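Local coordinates for sugar ABC transporter, sugar-binding protein (PDB 2HEU) that probably captures sugars outside the cell, as the solute-binding component of an ABC importer of Streptococcus pneumoniae, and is seen here without bound sugar, at residues N127-L141 with L252-I264. Residues are numbered along the deposited sequence; the frame is centred on the assembly and turned at random.
Sequences NAYGIYYNKDKFEEL and LMTPNGSWAITAI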
loop_
_atom_site.group_PDB
_atom_site.type_symbol
_atom_site.label_atom_id
_atom_site.label_comp_id
_atom_site.label_asym_id
_atom_site.label_seq_id
_atom_site.Cartn_x
_atom_site.Cartn_y
_atom_site.Cartn_z
ATOM N N ASN A 127 0.622 -3.697 1.002
ATOM C CA ASN A 127 1.152 -2.666 1.819
ATOM C C ASN A 127 0.097 -2.065 2.765
ATOM O O ASN A 127 -1.067 -2.379 2.674
ATOM C CB ASN A 127 1.926 -1.626 0.978
ATOM C CG ASN A 127 1.128 -1.057 -0.135
ATOM O OD1 ASN A 127 -0.048 -0.726 -0.010
ATOM N ND2 ASN A 127 1.735 -0.959 -1.266
ATOM N N ALA A 128 0.587 -1.226 3.672
ATOM C CA ALA A 128 -0.219 -0.517 4.650
ATOM C C ALA A 128 0.424 0.834 4.883
ATOM O O ALA A 128 1.535 1.103 4.380
ATOM C CB ALA A 128 -0.395 -1.320 5.904
ATOM N N TYR A 129 -0.226 1.667 5.671
ATOM C CA TYR A 129 0.271 3.012 5.948
ATOM C C TYR A 129 -0.053 3.421 7.340
ATOM O O TYR A 129 -1.128 3.119 7.886
ATOM C CB TYR A 129 -0.385 3.990 4.948
ATOM C CG TYR A 129 0.190 5.393 4.991
ATOM C CD1 TYR A 129 1.135 5.792 4.060
ATOM C CD2 TYR A 129 -0.191 6.300 5.951
ATOM C CE1 TYR A 129 1.710 7.103 4.093
ATOM C CE2 TYR A 129 0.311 7.572 6.014
ATOM C CZ TYR A 129 1.267 7.997 5.071
ATOM O OH TYR A 129 1.711 9.273 5.122
ATOM N N GLY A 130 0.835 4.141 7.974
ATOM C CA GLY A 130 0.555 4.672 9.310
ATOM C C GLY A 130 1.712 5.539 9.795
ATOM O O GLY A 130 2.423 6.144 9.002
ATOM N N ILE A 131 1.861 5.568 11.135
ATOM C CA ILE A 131 2.837 6.439 11.735
ATOM C C ILE A 131 3.918 5.568 12.389
ATOM O O ILE A 131 3.635 4.771 13.283
ATOM C CB ILE A 131 2.273 7.389 12.818
ATOM C CG1 ILE A 131 1.000 8.106 12.290
ATOM C CG2 ILE A 131 3.292 8.347 13.268
ATOM C CD1 ILE A 131 1.217 9.004 11.098
ATOM N N TYR A 132 5.167 5.706 11.902
ATOM C CA TYR A 132 6.338 5.111 12.642
ATOM C C TYR A 132 6.625 5.946 13.820
ATOM O O TYR A 132 6.561 7.188 13.774
ATOM C CB TYR A 132 7.573 5.111 11.699
ATOM C CG TYR A 132 7.439 4.130 10.566
ATOM C CD1 TYR A 132 7.921 2.828 10.728
ATOM C CD2 TYR A 132 6.826 4.440 9.391
ATOM C CE1 TYR A 132 7.823 1.897 9.703
ATOM C CE2 TYR A 132 6.710 3.518 8.382
ATOM C CZ TYR A 132 7.222 2.229 8.553
ATOM O OH TYR A 132 7.140 1.281 7.552
ATOM N N TYR A 133 6.976 5.275 14.947
ATOM C CA TYR A 133 7.343 6.036 16.136
ATOM C C TYR A 133 8.440 5.323 16.869
ATOM O O TYR A 133 8.715 4.104 16.728
ATOM C CB TYR A 133 6.123 6.256 17.069
ATOM C CG TYR A 133 5.615 5.045 17.848
ATOM C CD1 TYR A 133 4.856 4.053 17.254
ATOM C CD2 TYR A 133 5.912 4.939 19.194
ATOM C CE1 TYR A 133 4.402 2.988 17.976
ATOM C CE2 TYR A 133 5.470 3.830 19.921
ATOM C CZ TYR A 133 4.700 2.869 19.308
ATOM O OH TYR A 133 4.265 1.798 20.034
ATOM N N ASN A 134 9.132 6.101 17.700
ATOM C CA ASN A 134 10.257 5.637 18.499
ATOM C C ASN A 134 9.760 5.174 19.875
ATOM O O ASN A 134 9.426 6.010 20.717
ATOM C CB ASN A 134 11.234 6.786 18.624
ATOM C CG ASN A 134 12.533 6.511 19.338
ATOM O OD1 ASN A 134 13.615 7.072 18.877
ATOM N ND2 ASN A 134 12.527 5.734 20.331
ATOM N N LYS A 135 9.709 3.842 20.062
ATOM C CA LYS A 135 9.164 3.336 21.321
ATOM C C LYS A 135 9.964 3.781 22.504
ATOM O O LYS A 135 9.438 4.073 23.606
ATOM C CB LYS A 135 9.078 1.813 21.305
ATOM C CG LYS A 135 8.154 1.214 20.314
ATOM C CD LYS A 135 8.144 -0.333 20.397
ATOM C CE LYS A 135 7.130 -1.008 19.590
ATOM N NZ LYS A 135 7.239 -2.491 19.685
ATOM N N ASP A 136 11.293 3.794 22.370
ATOM C CA ASP A 136 12.204 4.135 23.469
ATOM C C ASP A 136 11.953 5.518 23.940
ATOM O O ASP A 136 11.845 5.789 25.149
ATOM C CB ASP A 136 13.687 4.005 23.091
ATOM C CG ASP A 136 14.129 2.610 22.711
ATOM O OD1 ASP A 136 13.365 1.825 22.169
ATOM O OD2 ASP A 136 15.354 2.361 22.836
ATOM N N LYS A 137 11.847 6.473 23.019
ATOM C CA LYS A 137 11.590 7.853 23.364
ATOM C C LYS A 137 10.211 8.042 23.907
ATOM O O LYS A 137 10.032 8.845 24.859
ATOM C CB LYS A 137 11.866 8.814 22.201
ATOM C CG LYS A 137 13.317 8.950 21.903
ATOM C CD LYS A 137 14.136 9.505 23.065
ATOM C CE LYS A 137 14.066 10.923 23.222
ATOM N NZ LYS A 137 15.211 11.372 24.138
ATOM N N PHE A 138 9.219 7.411 23.355
ATOM C CA PHE A 138 7.897 7.529 23.952
ATOM C C PHE A 138 7.960 7.034 25.425
ATOM O O PHE A 138 7.311 7.611 26.294
ATOM C CB PHE A 138 6.816 6.709 23.177
ATOM C CG PHE A 138 6.191 7.421 22.009
ATOM C CD1 PHE A 138 6.930 8.178 21.127
ATOM C CD2 PHE A 138 4.831 7.353 21.802
ATOM C CE1 PHE A 138 6.327 8.800 20.046
ATOM C CE2 PHE A 138 4.215 8.002 20.711
ATOM C CZ PHE A 138 4.997 8.752 19.857
ATOM N N GLU A 139 8.590 5.921 25.662
ATOM C CA GLU A 139 8.673 5.396 27.065
ATOM C C GLU A 139 9.392 6.395 27.931
ATOM O O GLU A 139 8.943 6.703 29.069
ATOM C CB GLU A 139 9.312 4.019 27.038
ATOM C CG GLU A 139 9.188 3.328 28.357
ATOM C CD GLU A 139 9.927 2.031 28.403
ATOM O OE1 GLU A 139 10.946 1.900 27.676
ATOM O OE2 GLU A 139 9.526 1.166 29.229
ATOM N N GLU A 140 10.474 7.005 27.474
ATOM C CA GLU A 140 11.316 7.941 28.325
ATOM C C GLU A 140 10.541 9.197 28.618
ATOM O O GLU A 140 10.810 9.896 29.640
ATOM C CB GLU A 140 12.621 8.351 27.590
ATOM C CG GLU A 140 13.526 9.503 28.306
ATOM C CD GLU A 140 14.584 10.099 27.395
ATOM O OE1 GLU A 140 14.630 9.734 26.224
ATOM O OE2 GLU A 140 15.386 10.928 27.842
ATOM N N LEU A 141 9.627 9.507 27.704
ATOM C CA LEU A 141 8.836 10.765 27.855
ATOM C C LEU A 141 7.467 10.547 28.424
ATOM O O LEU A 141 6.728 11.483 28.649
ATOM C CB LEU A 141 8.777 11.528 26.530
ATOM C CG LEU A 141 10.100 12.013 25.972
ATOM C CD1 LEU A 141 9.799 12.449 24.564
ATOM C CD2 LEU A 141 10.616 13.115 26.845
ATOM N N LEU A 252 10.606 11.987 16.378
ATOM C CA LEU A 252 10.030 10.860 17.072
ATOM C C LEU A 252 9.092 10.025 16.224
ATOM O O LEU A 252 8.823 8.860 16.633
ATOM C CB LEU A 252 9.327 11.283 18.333
ATOM C CG LEU A 252 10.296 11.896 19.419
ATOM C CD1 LEU A 252 9.528 11.997 20.740
ATOM C CD2 LEU A 252 11.651 11.297 19.524
ATOM N N MET A 253 8.607 10.556 15.123
ATOM C CA MET A 253 7.608 9.932 14.275
ATOM C C MET A 253 7.818 10.301 12.834
ATOM O O MET A 253 8.337 11.380 12.499
ATOM C CB MET A 253 6.183 10.413 14.656
ATOM C CG MET A 253 5.717 9.979 16.023
ATOM S SD MET A 253 4.063 10.577 16.453
ATOM C CE MET A 253 4.455 12.321 16.762
ATOM N N THR A 254 7.332 9.450 11.933
ATOM C CA THR A 254 7.180 9.857 10.532
ATOM C C THR A 254 6.063 9.118 9.909
ATOM O O THR A 254 5.932 7.904 10.123
ATOM C CB THR A 254 8.529 9.710 9.742
ATOM O OG1 THR A 254 8.422 10.407 8.500
ATOM C CG2 THR A 254 8.973 8.308 9.502
ATOM N N PRO A 255 5.184 9.767 9.130
ATOM C CA PRO A 255 4.068 9.076 8.463
ATOM C C PRO A 255 4.546 8.472 7.188
ATOM O O PRO A 255 5.104 9.153 6.315
ATOM C CB PRO A 255 3.073 10.244 8.202
ATOM C CG PRO A 255 3.993 11.443 7.976
ATOM C CD PRO A 255 5.131 11.246 8.924
ATOM N N ASN A 256 4.322 7.181 7.015
ATOM C CA ASN A 256 4.770 6.566 5.729
ATOM C C ASN A 256 4.155 5.145 5.620
ATOM O O ASN A 256 3.421 4.674 6.514
ATOM C CB ASN A 256 6.305 6.556 5.642
ATOM C CG ASN A 256 6.781 6.899 4.245
ATOM O OD1 ASN A 256 7.462 7.983 4.055
ATOM N ND2 ASN A 256 6.463 6.137 3.287
ATOM N N GLY A 257 4.467 4.527 4.496
ATOM C CA GLY A 257 3.966 3.187 4.254
ATOM C C GLY A 257 4.817 2.140 4.901
ATOM O O GLY A 257 5.945 2.360 5.358
ATOM N N SER A 258 4.284 0.904 4.871
ATOM C CA SER A 258 4.990 -0.280 5.373
ATOM C C SER A 258 6.298 -0.550 4.677
ATOM O O SER A 258 7.162 -1.215 5.231
ATOM C CB SER A 258 4.028 -1.499 5.199
ATOM O OG SER A 258 3.512 -1.614 3.896
ATOM N N TRP A 259 6.417 -0.048 3.440
ATOM C CA TRP A 259 7.631 -0.207 2.662
ATOM C C TRP A 259 8.838 0.435 3.373
ATOM O O TRP A 259 9.989 0.067 3.131
ATOM C CB TRP A 259 7.490 0.398 1.265
ATOM C CG TRP A 259 6.977 1.787 1.244
ATOM C CD1 TRP A 259 7.674 2.935 1.472
ATOM C CD2 TRP A 259 5.605 2.212 1.037
ATOM N NE1 TRP A 259 6.834 4.042 1.393
ATOM C CE2 TRP A 259 5.572 3.613 1.146
ATOM C CE3 TRP A 259 4.406 1.522 0.794
ATOM C CZ2 TRP A 259 4.370 4.337 0.995
ATOM C CZ3 TRP A 259 3.215 2.235 0.652
ATOM C CH2 TRP A 259 3.231 3.620 0.714
ATOM N N ALA A 260 8.623 1.431 4.226
ATOM C CA ALA A 260 9.698 2.246 4.761
ATOM C C ALA A 260 10.583 1.495 5.761
ATOM O O ALA A 260 11.718 1.888 5.968
ATOM C CB ALA A 260 9.165 3.532 5.403
ATOM N N ILE A 261 10.056 0.457 6.393
ATOM C CA ILE A 261 10.823 -0.206 7.458
ATOM C C ILE A 261 12.172 -0.738 6.922
ATOM O O ILE A 261 13.174 -0.690 7.647
ATOM C CB ILE A 261 10.019 -1.320 8.148
ATOM C CG1 ILE A 261 10.728 -1.822 9.398
ATOM C CG2 ILE A 261 9.620 -2.436 7.206
ATOM C CD1 ILE A 261 11.099 -0.769 10.446
ATOM N N THR A 262 12.215 -1.186 5.698
ATOM C CA THR A 262 13.425 -1.715 5.127
ATOM C C THR A 262 14.514 -0.643 5.098
ATOM O O THR A 262 15.683 -0.836 5.560
ATOM C CB THR A 262 13.078 -2.142 3.690
ATOM O OG1 THR A 262 11.879 -3.001 3.685
ATOM C CG2 THR A 262 14.249 -2.868 3.062
ATOM N N ALA A 263 14.136 0.560 4.609
ATOM C CA ALA A 263 15.046 1.679 4.554
ATOM C C ALA A 263 15.480 2.108 5.940
ATOM O O ALA A 263 16.648 2.470 6.172
ATOM C CB ALA A 263 14.449 2.830 3.774
ATOM N N ILE A 264 14.545 2.171 6.891
ATOM C CA ILE A 264 14.874 2.575 8.245
ATOM C C ILE A 264 15.913 1.578 8.822
ATOM O O ILE A 264 16.906 2.032 9.435
ATOM C CB ILE A 264 13.600 2.618 9.145
ATOM C CG1 ILE A 264 12.656 3.720 8.621
ATOM C CG2 ILE A 264 14.017 2.866 10.583
ATOM C CD1 ILE A 264 11.274 3.586 9.194
#
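Tyr132, on the central strand of a three-stranded antiparallel sheet, reaches past its neighbour 253-257 to the turn and helix that follow it. With CG anti to its carbonyl carbon (chi1 -70°), the ring turns one edge to Thr254 O and Gly257 O, and its OH donates to Gly257 O at 2.7 Å. Ala260 N, closing the type I turn Gly257-Ala260, approaches the same oxygen from the opposite face of the carbonyl plane, so two donors grip it. Ile264 CD1 covers one ring face in a CH-pi contact, 4.0 Å from the centroid.

Backbone bonds join Gly130 with Asn256 and Tyr132 with Thr254 in both directions. At the sheet end Ser258 N donates to Ala128 O, and Ser258 OG receives Ala128 N at 3.0 Å. On the face bearing Tyr129, Ile131 and Met253, Ile131 CD1 packs on Pro255 CB (3.7 Å), and Met253 SD meets the Phe138 ring edge-on, a Met-aromatic contact packed against helix 149-161.

Buried Leu252 also packs closely, its CD2 on Lys137 CB, but the lysine's end leads away. Looser too is partly exposed Trp259, its ring edge meeting the Asn127 amide, the planes 83° apart; Asn127 OD1 accepts from Ala291 N and Trp361 NE1. Backbone polarity here is thus met by paired strands, a turn NH and two hydroxyls, with no salt bridge between the segments.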